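Local coordinates for hypothetical conserved protein (PDB 2QYH), which is of unknown function but probably acts as a magnesium-dependent phosphatase of the haloacid dehalogenase superfamily, at residues D[144-149]-D[175-180]; D[84-89]-D[162-167]; D[1-6]-D[36-41]. One frame throughout, in Å; residues are numbered along the deposited sequence.

Contacts 1 and 2 belong to one region of the chain, and contact 3 lies on the other side of its centre, about 30 Å from contact 1 between centres. Contact 1 is buried and held by main-chain bonds between strands 145-148 and 174-179. Contact 2 sets helix 84-96 against the start of strand 165-171, with aromatic packing inside and a salt-bridge network at its outer side. These two touch, since strands 165-171 and 174-179 are sheet neighbours and L178 O meets R166 N. Contact 3 combines a buried parallel strand pair with a more exposed end where an arginine meets a tyrosine, in the mixed sheet rather than the antiparallel one.

Contact 1: D[144-149]-D[175-180]; sequences YQALLF and TDVLPA
A146 pairs with V177 and L148 with T175 as antiparallel hydrogen-bonded pairs, with L147 and D176 forming the non-hydrogen-bonded pair between them. The two strands are neighbours in a five-stranded antiparallel sheet, consistent with the C2-type cap of Cof-like members of the haloacid dehalogenase superfamily. Their axes run 146° apart and come within 4.7 Å. Four main-chain bonds link them: A146 N to V177 O, V177 N to A146 O, L148 N to T175 O and T175 N to L148 O. The straightest is L148 N to T175 O, 3.0 Å with 174° at the hydrogen, and it nearly follows the carbonyl direction. By contrast, V177 N approaches A146 O from a position tilted 33° out of the carbonyl plane.

V177 carries the apolar side of the contact. Its CB lies 3.4 Å from A146 O and 4.0 Å from A146 CB. From there the side chain forks, and CG2, anti to the carbonyl carbon, passes A146 O at 3.7 Å and reaches across to the neighbouring strand, 4.0 Å from L148 CB. The same face is extended by T175, whose CG2 also meets L148 CB, at 3.8 Å. From the adjoining strand 165-171, F165 packs on V177, and F167 on V177, T175 and L148.

On the opposite face L147 and D176 lie side by side, pointing the same way, and both touch W170. The helix 117-124 reaches L147 through M123. At the start of strand 145-148, Y144 and Q145 both face M104 in a classic beta bulge. Of the D176 carboxylate, OD2 is hydrogen-bonded to a glycerol, probably from the crystallisation liquor, while OD1 is turned toward L147 CD2.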
loop_
_atom_site.group_PDB
_atom_site.type_symbol
_atom_site.label_atom_id
_atom_site.label_comp_id
_atom_site.label_asym_id
_atom_site.label_seq_id
_atom_site.Cartn_x
_atom_site.Cartn_y
_atom_site.Cartn_z
ATOM N N TYR D 144 -0.448 20.016 2.325
ATOM C CA TYR D 144 0.450 20.168 1.187
ATOM C C TYR D 144 -0.277 20.213 -0.140
ATOM O O TYR D 144 0.286 20.626 -1.158
ATOM C CB TYR D 144 1.480 19.042 1.172
ATOM C CG TYR D 144 2.358 19.040 2.395
ATOM C CD1 TYR D 144 2.141 18.134 3.436
ATOM C CD2 TYR D 144 3.378 19.978 2.539
ATOM C CE1 TYR D 144 2.921 18.166 4.590
ATOM C CE2 TYR D 144 4.161 20.021 3.690
ATOM C CZ TYR D 144 3.929 19.115 4.710
ATOM O OH TYR D 144 4.702 19.168 5.847
ATOM N N GLN D 145 -1.536 19.808 -0.122
ATOM C CA GLN D 145 -2.329 19.788 -1.334
ATOM C C GLN D 145 -3.769 19.567 -0.911
ATOM O O GLN D 145 -4.031 19.005 0.156
ATOM C CB GLN D 145 -1.841 18.649 -2.232
ATOM C CG GLN D 145 -2.449 18.602 -3.609
ATOM C CD GLN D 145 -1.721 17.623 -4.514
ATOM O OE1 GLN D 145 -0.520 17.771 -4.766
ATOM N NE2 GLN D 145 -2.443 16.615 -5.009
ATOM N N ALA D 146 -4.704 20.026 -1.731
ATOM C CA ALA D 146 -6.108 19.862 -1.401
ATOM C C ALA D 146 -6.878 19.472 -2.642
ATOM O O ALA D 146 -6.341 19.490 -3.754
ATOM C CB ALA D 146 -6.669 21.156 -0.808
ATOM N N LEU D 147 -8.139 19.110 -2.437
ATOM C CA LEU D 147 -9.011 18.711 -3.525
ATOM C C LEU D 147 -10.280 19.540 -3.475
ATOM O O LEU D 147 -10.909 19.666 -2.422
ATOM C CB LEU D 147 -9.358 17.230 -3.402
ATOM C CG LEU D 147 -8.234 16.222 -3.646
ATOM C CD1 LEU D 147 -8.668 14.856 -3.157
ATOM C CD2 LEU D 147 -7.887 16.178 -5.131
ATOM N N LEU D 148 -10.640 20.120 -4.616
ATOM C CA LEU D 148 -11.852 20.921 -4.718
ATOM C C LEU D 148 -12.826 20.112 -5.545
ATOM O O LEU D 148 -12.483 19.643 -6.633
ATOM C CB LEU D 148 -11.574 22.248 -5.424
ATOM C CG LEU D 148 -12.799 23.136 -5.674
ATOM C CD1 LEU D 148 -13.398 23.576 -4.347
ATOM C CD2 LEU D 148 -12.389 24.342 -6.488
ATOM N N PHE D 149 -14.037 19.938 -5.034
ATOM C CA PHE D 149 -15.019 19.168 -5.767
ATOM C C PHE D 149 -16.080 20.036 -6.421
ATOM O O PHE D 149 -16.994 20.540 -5.765
ATOM C CB PHE D 149 -15.647 18.122 -4.855
ATOM C CG PHE D 149 -14.653 17.147 -4.303
ATOM C CD1 PHE D 149 -13.877 17.478 -3.198
ATOM C CD2 PHE D 149 -14.448 15.917 -4.924
ATOM C CE1 PHE D 149 -12.910 16.602 -2.720
ATOM C CE2 PHE D 149 -13.485 15.035 -4.454
ATOM C CZ PHE D 149 -12.713 15.378 -3.349
ATOM N N THR D 175 -10.831 18.527 -8.769
ATOM C CA THR D 175 -9.607 19.091 -9.322
ATOM C C THR D 175 -8.591 19.289 -8.198
ATOM O O THR D 175 -8.972 19.572 -7.061
ATOM C CB THR D 175 -9.885 20.443 -10.003
ATOM O OG1 THR D 175 -8.675 20.943 -10.583
ATOM C CG2 THR D 175 -10.415 21.451 -8.987
ATOM N N ASP D 176 -7.306 19.137 -8.514
ATOM C CA ASP D 176 -6.248 19.303 -7.515
ATOM C C ASP D 176 -5.958 20.758 -7.230
ATOM O O ASP D 176 -6.047 21.608 -8.114
ATOM C CB ASP D 176 -4.935 18.659 -7.967
ATOM C CG ASP D 176 -5.001 17.159 -7.999
ATOM O OD1 ASP D 176 -5.466 16.560 -7.006
ATOM O OD2 ASP D 176 -4.575 16.579 -9.018
ATOM N N VAL D 177 -5.585 21.033 -5.989
ATOM C CA VAL D 177 -5.251 22.383 -5.574
ATOM C C VAL D 177 -3.794 22.398 -5.103
ATOM O O VAL D 177 -3.477 21.904 -4.021
ATOM C CB VAL D 177 -6.176 22.849 -4.423
ATOM C CG1 VAL D 177 -5.838 24.281 -4.022
ATOM C CG2 VAL D 177 -7.624 22.741 -4.849
ATOM N N LEU D 178 -2.906 22.943 -5.928
ATOM C CA LEU D 178 -1.492 23.017 -5.566
ATOM C C LEU D 178 -1.103 24.484 -5.483
ATOM O O LEU D 178 -1.842 25.356 -5.936
ATOM C CB LEU D 178 -0.598 22.331 -6.619
ATOM C CG LEU D 178 -1.143 21.357 -7.671
ATOM C CD1 LEU D 178 0.027 20.836 -8.500
ATOM C CD2 LEU D 178 -1.887 20.200 -7.023
ATOM N N PRO D 179 0.060 24.781 -4.893
ATOM C CA PRO D 179 0.449 26.188 -4.817
ATOM C C PRO D 179 0.976 26.604 -6.181
ATOM O O PRO D 179 1.660 25.829 -6.849
ATOM C CB PRO D 179 1.540 26.179 -3.759
ATOM C CG PRO D 179 2.224 24.869 -4.021
ATOM C CD PRO D 179 1.053 23.920 -4.225
ATOM N N ALA D 180 0.644 27.811 -6.612
ATOM C CA ALA D 180 1.144 28.267 -7.897
ATOM C C ALA D 180 2.662 28.197 -7.803
ATOM O O ALA D 180 3.254 28.629 -6.812
ATOM C CB ALA D 180 0.698 29.693 -8.167
#

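Contact 2: D[84-89]-D[162-167]; sequences REKVRA and YPEFRF
F165 brings the far end of its ring to the helix at K86 and V87. Its CZ lies 3.5 Å from K86 CB, and the same atom meets V87 CG2 at 4.1 Å. The V87 backbone N sits at the edge of this ring, near its plane, so the phenyl group approaches the helix tip first. L82 and L90 add further contacts to F165, which makes this the closely packed part. Beside it stands Y162, with A89 CB at its edge, 3.7 Å from Y162 CE1. A chi1 of -64° sets Y162 CG anti to the carbonyl carbon; the ring beyond it reaches A89, and its hydroxyl is hydrogen-bonded to E93 OE2, one turn beyond A89.

The solvent side is looser and built from long side chains. K86 bends at chi2 (-60°), which brings CD close to E164 CG, and the two chains cross at about a right angle. The nearest approach of the pair is K86 CE to E164 OE1 at 3.4 Å, with K86 CG and E164 CG 3.6 Å apart beside it. The charges stay further apart: K86 NZ to E164 OE1 is a long salt bridge of 3.9 Å. The same ammonium reaches E85 OE2 at 3.6 Å, completing a three-residue network in which one lysine probably offsets two acidic groups.

A type I turn from Y162 to F165, closed by F165 N to Y162 O at 3.1 Å, presents these side chains together as helix 156-161 gives way to strand 165-171. The arrangement, a helix laid through aromatic side chains against an antiparallel sheet, is consistent with the alpha/beta cap of C2 type in Cof-like relatives.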
loop_
_atom_site.group_PDB
_atom_site.type_symbol
_atom_site.label_atom_id
_atom_site.label_comp_id
_atom_site.label_asym_id
_atom_site.label_seq_id
_atom_site.Cartn_x
_atom_site.Cartn_y
_atom_site.Cartn_z
ATOM N N ARG D 84 -2.079 28.639 4.823
ATOM C CA ARG D 84 -3.287 28.442 5.622
ATOM C C ARG D 84 -4.326 29.537 5.389
ATOM O O ARG D 84 -5.522 29.261 5.258
ATOM C CB ARG D 84 -2.937 28.365 7.106
ATOM C CG ARG D 84 -4.098 27.905 7.964
ATOM C CD ARG D 84 -3.697 27.763 9.413
ATOM N NE ARG D 84 -3.101 28.995 9.914
ATOM C CZ ARG D 84 -2.829 29.230 11.193
ATOM N NH1 ARG D 84 -3.104 28.313 12.114
ATOM N NH2 ARG D 84 -2.285 30.387 11.554
ATOM N N GLU D 85 -3.857 30.778 5.341
ATOM C CA GLU D 85 -4.719 31.931 5.108
ATOM C C GLU D 85 -5.591 31.692 3.875
ATOM O O GLU D 85 -6.821 31.774 3.934
ATOM C CB GLU D 85 -3.850 33.169 4.888
ATOM C CG GLU D 85 -4.604 34.434 4.531
ATOM C CD GLU D 85 -3.747 35.401 3.737
ATOM O OE1 GLU D 85 -2.591 35.644 4.146
ATOM O OE2 GLU D 85 -4.231 35.918 2.706
ATOM N N LYS D 86 -4.938 31.394 2.757
ATOM C CA LYS D 86 -5.634 31.155 1.504
ATOM C C LYS D 86 -6.458 29.873 1.508
ATOM O O LYS D 86 -7.491 29.798 0.839
ATOM C CB LYS D 86 -4.633 31.148 0.350
ATOM C CG LYS D 86 -3.997 32.513 0.098
ATOM C CD LYS D 86 -5.054 33.552 -0.250
ATOM C CE LYS D 86 -4.472 34.956 -0.355
ATOM N NZ LYS D 86 -5.529 35.977 -0.629
ATOM N N VAL D 87 -6.010 28.868 2.253
ATOM C CA VAL D 87 -6.756 27.618 2.336
ATOM C C VAL D 87 -8.108 27.909 2.992
ATOM O O VAL D 87 -9.144 27.414 2.546
ATOM C CB VAL D 87 -5.998 26.541 3.168
ATOM C CG1 VAL D 87 -6.885 25.332 3.393
ATOM C CG2 VAL D 87 -4.732 26.111 2.434
ATOM N N ARG D 88 -8.093 28.728 4.043
ATOM C CA ARG D 88 -9.320 29.091 4.748
ATOM C C ARG D 88 -10.306 29.832 3.840
ATOM O O ARG D 88 -11.495 29.515 3.829
ATOM C CB ARG D 88 -9.002 29.960 5.963
ATOM C CG ARG D 88 -10.216 30.253 6.816
ATOM C CD ARG D 88 -9.884 31.146 8.000
ATOM N NE ARG D 88 -8.778 30.621 8.796
ATOM C CZ ARG D 88 -7.539 31.103 8.755
ATOM N NH1 ARG D 88 -7.248 32.125 7.955
ATOM N NH2 ARG D 88 -6.586 30.563 9.512
ATOM N N ALA D 89 -9.813 30.811 3.084
ATOM C CA ALA D 89 -10.662 31.581 2.171
ATOM C C ALA D 89 -11.302 30.683 1.114
ATOM O O ALA D 89 -12.510 30.752 0.874
ATOM C CB ALA D 89 -9.845 32.686 1.485
ATOM N N TYR D 162 -8.165 32.988 -6.864
ATOM C CA TYR D 162 -7.043 32.440 -6.114
ATOM C C TYR D 162 -5.836 32.139 -6.972
ATOM O O TYR D 162 -5.507 30.979 -7.214
ATOM C CB TYR D 162 -7.487 31.178 -5.381
ATOM C CG TYR D 162 -8.536 31.453 -4.334
ATOM C CD1 TYR D 162 -8.175 31.792 -3.030
ATOM C CD2 TYR D 162 -9.892 31.405 -4.656
ATOM C CE1 TYR D 162 -9.138 32.074 -2.071
ATOM C CE2 TYR D 162 -10.864 31.689 -3.709
ATOM C CZ TYR D 162 -10.481 32.020 -2.419
ATOM O OH TYR D 162 -11.447 32.277 -1.474
ATOM N N PRO D 163 -5.161 33.189 -7.453
ATOM C CA PRO D 163 -3.973 33.016 -8.290
ATOM C C PRO D 163 -2.787 32.428 -7.523
ATOM O O PRO D 163 -1.768 32.090 -8.122
ATOM C CB PRO D 163 -3.705 34.432 -8.802
ATOM C CG PRO D 163 -4.225 35.297 -7.680
ATOM C CD PRO D 163 -5.523 34.613 -7.341
ATOM N N GLU D 164 -2.918 32.314 -6.201
ATOM C CA GLU D 164 -1.848 31.744 -5.387
ATOM C C GLU D 164 -1.909 30.219 -5.405
ATOM O O GLU D 164 -1.010 29.538 -4.901
ATOM C CB GLU D 164 -1.906 32.259 -3.943
ATOM C CG GLU D 164 -3.291 32.549 -3.421
ATOM C CD GLU D 164 -3.776 33.924 -3.829
ATOM O OE1 GLU D 164 -3.112 34.913 -3.455
ATOM O OE2 GLU D 164 -4.813 34.015 -4.519
ATOM N N PHE D 165 -2.981 29.690 -5.985
ATOM C CA PHE D 165 -3.145 28.248 -6.115
ATOM C C PHE D 165 -3.223 27.908 -7.599
ATOM O O PHE D 165 -3.436 28.786 -8.432
ATOM C CB PHE D 165 -4.433 27.765 -5.447
ATOM C CG PHE D 165 -4.438 27.888 -3.956
ATOM C CD1 PHE D 165 -3.296 27.606 -3.215
ATOM C CD2 PHE D 165 -5.604 28.237 -3.284
ATOM C CE1 PHE D 165 -3.314 27.670 -1.822
ATOM C CE2 PHE D 165 -5.633 28.303 -1.898
ATOM C CZ PHE D 165 -4.482 28.017 -1.164
ATOM N N ARG D 166 -3.038 26.634 -7.924
ATOM C CA ARG D 166 -3.136 26.173 -9.301
ATOM C C ARG D 166 -4.127 25.019 -9.307
ATOM O O ARG D 166 -3.912 24.008 -8.641
ATOM C CB ARG D 166 -1.787 25.690 -9.822
ATOM C CG ARG D 166 -1.866 24.960 -11.162
ATOM C CD ARG D 166 -2.128 25.882 -12.352
ATOM N NE ARG D 166 -1.148 26.963 -12.414
ATOM C CZ ARG D 166 -1.362 28.188 -11.939
ATOM N NH1 ARG D 166 -2.530 28.487 -11.384
ATOM N NH2 ARG D 166 -0.396 29.096 -11.981
ATOM N N PHE D 167 -5.220 25.177 -10.041
ATOM C CA PHE D 167 -6.230 24.136 -10.112
ATOM C C PHE D 167 -5.999 23.270 -11.350
ATOM O O PHE D 167 -6.073 23.755 -12.480
ATOM C CB PHE D 167 -7.625 24.771 -10.135
ATOM C CG PHE D 167 -7.906 25.650 -8.944
ATOM C CD1 PHE D 167 -7.376 26.931 -8.868
ATOM C CD2 PHE D 167 -8.654 25.172 -7.866
ATOM C CE1 PHE D 167 -7.580 27.720 -7.736
ATOM C CE2 PHE D 167 -8.862 25.956 -6.729
ATOM C CZ PHE D 167 -8.325 27.228 -6.662
#

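Contact 3: D[1-6]-D[36-41]; sequences MGRKIV and GVYVAI
I5 and V6 run parallel to Y38 and V39, the directions of the touching parts 39° apart, and main-chain bonds alternate from Y38 N to K4 O, V6 N to Y38 O and A40 N to V6 O. The central one, V6 N to Y38 O, measures 2.8 Å. I5 and Y38 project to one face of the sheet, where I5 CG1 packs on Y38 CB at 3.5 Å. V6 points to the other face, and its CG2 meets V37 CG1 at 3.9 Å, with L32 of helix 23-34 also against V6.

That helix joins the two strands in a beta-alpha-beta unit of the Rossmann-like core, in which strand 5-8 leads into a DxDxT pattern like that of the superfamily's nucleophile loop. G36 closes the helix in a Schellman motif, and its carbonyl turns to the first strand. R3 NH1 donates to G36 O at 2.9 Å, and a water bridges G36 O and K4 N, so two donors reach this oxygen.

R3 bends at chi2 (-96°), which directs CD to the tyrosine, 3.7 Å from Y38 CE2. The two side chains cross at about a right angle, yet the guanidinium lies almost parallel to the Y38 ring, with the planes 11° apart, and Y38 OH lies 3.3 Å above the centre of the R3 guanidinium. F72 meets the same tyrosine ring edge-to-face. An alanine at Y38 would probably leave the guanidinium face without the phenol and its hydroxyl, and F72 without its ring partner, and let R3 turn more freely. I197 touches the side chains of both Y38 and I5.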
loop_
_atom_site.group_PDB
_atom_site.type_symbol
_atom_site.label_atom_id
_atom_site.label_comp_id
_atom_site.label_asym_id
_atom_site.label_seq_id
_atom_site.Cartn_x
_atom_site.Cartn_y
_atom_site.Cartn_z
HETATM N N MSE D 1 33.115 11.128 -9.700
HETATM C CA MSE D 1 33.017 12.322 -8.813
HETATM C C MSE D 1 31.753 12.378 -7.964
HETATM O O MSE D 1 31.799 12.130 -6.760
HETATM C CB MSE D 1 33.107 13.610 -9.633
HETATM C CG MSE D 1 34.522 14.057 -9.927
HETATM SE SE MSE D 1 34.566 15.840 -10.671
HETATM C CE MSE D 1 34.137 16.850 -9.069
ATOM N N GLY D 2 30.627 12.706 -8.595
ATOM C CA GLY D 2 29.371 12.821 -7.871
ATOM C C GLY D 2 28.410 11.649 -7.921
ATOM O O GLY D 2 28.662 10.631 -8.558
ATOM N N ARG D 3 27.293 11.806 -7.223
ATOM C CA ARG D 3 26.257 10.782 -7.169
ATOM C C ARG D 3 25.287 10.930 -8.337
ATOM O O ARG D 3 25.136 12.012 -8.904
ATOM C CB ARG D 3 25.458 10.907 -5.866
ATOM C CG ARG D 3 26.178 10.494 -4.612
ATOM C CD ARG D 3 25.857 9.064 -4.246
ATOM N NE ARG D 3 26.314 8.763 -2.896
ATOM C CZ ARG D 3 26.055 7.633 -2.244
ATOM N NH1 ARG D 3 25.333 6.679 -2.815
ATOM N NH2 ARG D 3 26.518 7.461 -1.015
ATOM N N LYS D 4 24.628 9.829 -8.680
ATOM C CA LYS D 4 23.629 9.816 -9.741
ATOM C C LYS D 4 22.314 9.474 -9.061
ATOM O O LYS D 4 22.298 8.858 -8.000
ATOM C CB LYS D 4 23.966 8.756 -10.788
ATOM C CG LYS D 4 25.239 9.046 -11.552
ATOM C CD LYS D 4 25.822 7.781 -12.143
ATOM C CE LYS D 4 27.170 8.044 -12.796
ATOM N NZ LYS D 4 27.882 6.776 -13.145
ATOM N N ILE D 5 21.209 9.889 -9.652
ATOM C CA ILE D 5 19.913 9.592 -9.071
ATOM C C ILE D 5 18.942 9.336 -10.205
ATOM O O ILE D 5 19.063 9.927 -11.275
ATOM C CB ILE D 5 19.408 10.766 -8.191
ATOM C CG1 ILE D 5 18.088 10.386 -7.515
ATOM C CG2 ILE D 5 19.264 12.030 -9.025
ATOM C CD1 ILE D 5 17.659 11.355 -6.416
ATOM N N VAL D 6 18.003 8.427 -9.983
ATOM C CA VAL D 6 17.006 8.109 -10.994
ATOM C C VAL D 6 15.626 8.275 -10.369
ATOM O O VAL D 6 15.358 7.737 -9.298
ATOM C CB VAL D 6 17.151 6.646 -11.516
ATOM C CG1 VAL D 6 16.142 6.393 -12.641
ATOM C CG2 VAL D 6 18.573 6.396 -12.006
ATOM N N GLY D 36 25.291 2.409 -5.726
ATOM C CA GLY D 36 25.378 3.718 -5.103
ATOM C C GLY D 36 24.554 4.775 -5.810
ATOM O O GLY D 36 24.702 5.976 -5.539
ATOM N N VAL D 37 23.688 4.339 -6.726
ATOM C CA VAL D 37 22.828 5.267 -7.454
ATOM C C VAL D 37 21.544 5.461 -6.649
ATOM O O VAL D 37 20.938 4.494 -6.199
ATOM C CB VAL D 37 22.484 4.731 -8.874
ATOM C CG1 VAL D 37 21.535 5.687 -9.594
ATOM C CG2 VAL D 37 23.747 4.572 -9.681
ATOM N N TYR D 38 21.147 6.709 -6.442
ATOM C CA TYR D 38 19.940 6.991 -5.691
ATOM C C TYR D 38 18.694 6.680 -6.511
ATOM O O TYR D 38 18.633 6.971 -7.708
ATOM C CB TYR D 38 19.912 8.455 -5.247
ATOM C CG TYR D 38 20.916 8.785 -4.165
ATOM C CD1 TYR D 38 21.146 7.898 -3.108
ATOM C CD2 TYR D 38 21.627 9.991 -4.183
ATOM C CE1 TYR D 38 22.064 8.204 -2.094
ATOM C CE2 TYR D 38 22.543 10.306 -3.176
ATOM C CZ TYR D 38 22.757 9.405 -2.135
ATOM O OH TYR D 38 23.652 9.702 -1.141
ATOM N N VAL D 39 17.705 6.078 -5.860
ATOM C CA VAL D 39 16.453 5.731 -6.507
ATOM C C VAL D 39 15.323 6.439 -5.785
ATOM O O VAL D 39 15.169 6.314 -4.566
ATOM C CB VAL D 39 16.200 4.223 -6.452
ATOM C CG1 VAL D 39 14.848 3.896 -7.069
ATOM C CG2 VAL D 39 17.308 3.497 -7.186
ATOM N N ALA D 40 14.525 7.182 -6.532
ATOM C CA ALA D 40 13.425 7.906 -5.921
ATOM C C ALA D 40 12.210 7.955 -6.830
ATOM O O ALA D 40 12.320 7.851 -8.057
ATOM C CB ALA D 40 13.870 9.326 -5.567
ATOM N N ILE D 41 11.048 8.103 -6.208
ATOM C CA ILE D 41 9.796 8.195 -6.934
ATOM C C ILE D 41 9.407 9.669 -7.011
ATOM O O ILE D 41 9.640 10.416 -6.069
ATOM C CB ILE D 41 8.687 7.422 -6.197
ATOM C CG1 ILE D 41 8.914 5.918 -6.361
ATOM C CG2 ILE D 41 7.310 7.860 -6.705
ATOM C CD1 ILE D 41 7.928 5.039 -5.578
HETATM O O HOH W 1 25.993 7.392 -7.796
#